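Bubble protein (Penicillium brevicompactum, PDB 1UOY) may act as a toxin and may recognise a molecule, or part of one, that carries a negatively charged surface. Local coordinates at residues A[33-38]-A[52-57]; A[37-40]-A[45-48]. All coordinates share one frame; numbering follows the deposited sequence.

Contact 1. Residues A[33-38]-A[52-57]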
# COMPACT_ATOMS: atom_id res chain seq x y z
N THR A 33 0.06 -7.79 4.50
CA THR A 33 0.57 -8.99 3.83
C THR A 33 1.06 -8.73 2.43
O THR A 33 1.54 -9.64 1.77
CB THR A 33 -0.45 -10.17 3.75
OG1 THR A 33 -1.55 -9.79 2.92
CG2 THR A 33 -0.93 -10.58 5.15
N GLY A 34 1.00 -7.46 2.00
CA GLY A 34 1.49 -7.13 0.69
C GLY A 34 1.91 -5.68 0.56
O GLY A 34 1.48 -4.84 1.31
N VAL A 35 2.80 -5.47 -0.38
CA VAL A 35 3.26 -4.16 -0.78
C VAL A 35 2.44 -3.77 -1.97
O VAL A 35 2.28 -4.58 -2.93
CB VAL A 35 4.70 -4.20 -1.20
CG1 VAL A 35 5.15 -2.79 -1.67
CG2 VAL A 35 5.56 -4.65 -0.00
N VAL A 36 1.88 -2.54 -2.00
CA VAL A 36 1.06 -2.10 -3.14
C VAL A 36 1.66 -0.85 -3.81
O VAL A 36 2.33 -0.02 -3.17
CB VAL A 36 -0.40 -1.80 -2.70
CG1 VAL A 36 -1.09 -3.12 -2.21
CG2 VAL A 36 -0.45 -0.81 -1.50
N GLU A 37 1.32 -0.70 -5.10
CA GLU A 37 1.80 0.42 -5.91
C GLU A 37 0.60 0.87 -6.73
O GLU A 37 -0.22 0.05 -7.12
CB GLU A 37 2.94 -0.08 -6.85
CG GLU A 37 3.56 1.07 -7.69
CD GLU A 37 4.64 0.57 -8.59
OE1 GLU A 37 5.34 -0.41 -8.28
OE2 GLU A 37 4.81 1.18 -9.66
N CYS A 38 0.52 2.16 -7.04
CA CYS A 38 -0.58 2.66 -7.85
C CYS A 38 -0.33 2.35 -9.32
O CYS A 38 0.58 2.92 -9.92
CB CYS A 38 -0.71 4.15 -7.59
SG CYS A 38 -2.17 4.84 -8.46
N SER A 52 1.99 -10.89 7.68
CA SER A 52 1.64 -9.46 7.85
C SER A 52 2.83 -8.60 8.22
O SER A 52 2.77 -7.88 9.19
CB SER A 52 0.56 -9.35 8.94
OG SER A 52 0.96 -10.07 10.11
N SER A 53 3.90 -8.69 7.43
CA SER A 53 5.14 -8.03 7.79
C SER A 53 5.48 -6.71 7.15
O SER A 53 6.50 -6.09 7.49
CB SER A 53 6.30 -8.99 7.52
OG SER A 53 6.46 -9.14 6.10
N CYS A 54 4.65 -6.25 6.21
CA CYS A 54 5.00 -5.01 5.49
C CYS A 54 5.15 -3.79 6.40
O CYS A 54 4.39 -3.65 7.36
CB CYS A 54 3.92 -4.74 4.44
SG CYS A 54 4.21 -3.30 3.36
N LYS A 55 6.13 -2.93 6.09
CA LYS A 55 6.25 -1.64 6.81
C LYS A 55 6.76 -0.59 5.82
O LYS A 55 7.54 -0.90 4.91
CB LYS A 55 7.19 -1.68 8.03
CG LYS A 55 8.64 -2.04 7.69
CD LYS A 55 8.75 -3.59 7.60
CE LYS A 55 10.17 -4.10 7.69
NZ LYS A 55 10.19 -5.57 7.51
N GLY A 56 6.32 0.65 6.01
CA GLY A 56 6.79 1.72 5.17
C GLY A 56 6.57 3.02 5.89
O GLY A 56 6.50 3.10 7.13
N THR A 57 6.46 4.07 5.09
CA THR A 57 6.27 5.40 5.64
C THR A 57 5.12 6.11 4.94
O THR A 57 4.57 5.65 3.94
CB THR A 57 7.53 6.32 5.46
OG1 THR A 57 7.61 6.82 4.11
CG2 THR A 57 8.81 5.56 5.76

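Contact 2. Residues A[37-40]-A[45-48]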
# COMPACT_ATOMS: atom_id res chain seq x y z
N GLU A 37 1.32 -0.70 -5.10
CA GLU A 37 1.80 0.42 -5.91
C GLU A 37 0.60 0.87 -6.73
O GLU A 37 -0.22 0.05 -7.12
CB GLU A 37 2.94 -0.08 -6.85
CG GLU A 37 3.56 1.07 -7.69
CD GLU A 37 4.64 0.57 -8.59
OE1 GLU A 37 5.34 -0.41 -8.28
OE2 GLU A 37 4.81 1.18 -9.66
N CYS A 38 0.52 2.16 -7.04
CA CYS A 38 -0.58 2.66 -7.85
C CYS A 38 -0.33 2.35 -9.32
O CYS A 38 0.58 2.92 -9.92
CB CYS A 38 -0.71 4.15 -7.59
SG CYS A 38 -2.17 4.84 -8.46
N LYS A 39 -1.12 1.44 -9.85
CA LYS A 39 -1.00 1.04 -11.26
C LYS A 39 -2.39 1.01 -11.88
O LYS A 39 -3.32 0.41 -11.36
CB LYS A 39 -0.39 -0.37 -11.36
CG LYS A 39 1.03 -0.44 -10.77
CD LYS A 39 1.56 -1.87 -10.87
CE LYS A 39 3.04 -1.89 -10.75
NZ LYS A 39 3.68 -1.25 -11.93
N GLY A 40 -2.52 1.69 -13.01
CA GLY A 40 -3.82 1.69 -13.67
C GLY A 40 -4.95 2.20 -12.79
O GLY A 40 -6.09 1.73 -12.88
N GLU A 45 -1.15 -5.01 -5.73
CA GLU A 45 -0.10 -5.70 -4.97
C GLU A 45 1.07 -6.06 -5.88
O GLU A 45 0.86 -6.72 -6.92
CB GLU A 45 -0.66 -6.96 -4.30
CG GLU A 45 0.37 -7.65 -3.41
CD GLU A 45 -0.23 -8.73 -2.56
OE1 GLU A 45 -0.12 -9.92 -2.95
OE2 GLU A 45 -0.85 -8.39 -1.53
N VAL A 46 2.25 -5.57 -5.50
CA VAL A 46 3.48 -5.84 -6.26
C VAL A 46 4.41 -6.84 -5.58
O VAL A 46 5.37 -7.34 -6.22
CB VAL A 46 4.25 -4.54 -6.62
CG1 VAL A 46 3.42 -3.69 -7.59
CG2 VAL A 46 4.61 -3.77 -5.38
N GLN A 47 4.13 -7.16 -4.32
CA GLN A 47 4.89 -8.19 -3.64
C GLN A 47 3.99 -8.75 -2.57
O GLN A 47 3.31 -8.01 -1.84
CB GLN A 47 6.16 -7.66 -2.99
CG GLN A 47 6.98 -8.82 -2.34
CD GLN A 47 8.30 -8.33 -1.71
OE1 GLN A 47 8.76 -7.20 -1.95
NE2 GLN A 47 8.91 -9.19 -0.91
N ASP A 48 3.93 -10.07 -2.51
CA ASP A 48 3.16 -10.75 -1.48
C ASP A 48 4.10 -11.08 -0.34
O ASP A 48 4.99 -11.93 -0.50
CB ASP A 48 2.57 -12.05 -2.04
CG ASP A 48 1.53 -12.67 -1.16
OD1 ASP A 48 1.37 -12.26 0.01
OD2 ASP A 48 0.83 -13.62 -1.62

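Contact 1. Residues A[33-38]-A[52-57]
C54 meets G34 and V35 in a buried contact between the middle strand of the three-stranded sheet and the loop leading into the two-stranded one, in this small, disulfide-rich beta protein. The start of strand 34-39 lies against the loop that runs into strand 55-57. No hydrogen bond crosses between 33-38 and 52-57; the contact is made by van der Waals touches of the sulfur and of methyls, on each other and on backbone atoms. The CB of C54 points toward the strand, and chi1 of -177°, with the sulfur anti to the backbone N, puts SG against the start of the strand, 3.7 Å from the carbonyl O of G34. SG also touches CG2 of V35 at 3.9 Å, and that pair alone is apolar. That same sulfur is bonded to C28 of strand 26-28, the neighbour of 34-39 in its sheet, so the disulfide ties the loop covalently to an outer strand while its sulfur packs on the middle one. Beyond C54 the chain diverges from the strand, and A62 of strand 60-63 also packs on the cysteine. R32 hydrogen-bonds the carbonyl O of C54. Nearer the surface, T33 and S52 bring their backbones within 4.2 Å, CA to CA. The hydroxyl of T33 turns to D31, while its methyl CG2 stands 3.9 Å from the backbone N of S52.

Contact 2. Residues A[37-40]-A[45-48]
E37 and K39 meet V46 across the beta hairpin of strands 34-39 and 42-48, on its partly solvent-exposed face. V46 and Q47 both lie opposite V35, forming a classic beta bulge in strand 42-48. Starting at E37, CB sits 3.7 Å from CG1 of V46, and the two side chains cross at about a right angle. CG follows anti to the backbone N (chi1 -176°), and the extended chain carries the carboxylate past the valine, with OE1 3.9 Å from that same CG1. At the tip the two oxygens part company: OE1 takes a hydrogen bond from NE2 of H26 of strand 26-28, the neighbour of 34-39 on the side away from 42-48, while OE2 faces NZ of K39 at 3.5 Å, a long and weak ion pair within one strand. The carboxylate thus has a positive or potentially positive group at each oxygen, which would be expected to favour its charged form. Beyond CG the chain of K39 runs out nearly straight until chi4 (-68°), which turns the ammonium back toward the glutamate. On the way its aliphatic part passes obliquely by the valine. No hydrogen bond joins 37-40 to 45-48; the backbone of E37 pairs with T44 instead. The same methyl serves both partners: CG1 of V46, whose distance to CE of K39 is likewise 3.7 Å.

In the fold
Both contacts start from strand 34-39 and their segments overlap at E37 and C38, but the touching residues differ: T33 to V35 in contact 1, E37 and K39 in contact 2. Contact 1 joins the three-stranded sheet to the loop before strand 55-57; contact 2 lies at the surface within one hairpin, and the centres of the two contacts are about 9 Å apart. Chemistry follows place: disulfide sulfur, backbone and methyl in the buried part of contact 1; aliphatic stems on a valine methyl outside, beside a weak charge pair within one strand. The bulge connects them, since V35 is hydrogen-bonded by its O to N of V46 (2.8 Å) and by its N to O of Q47 (3.0 Å).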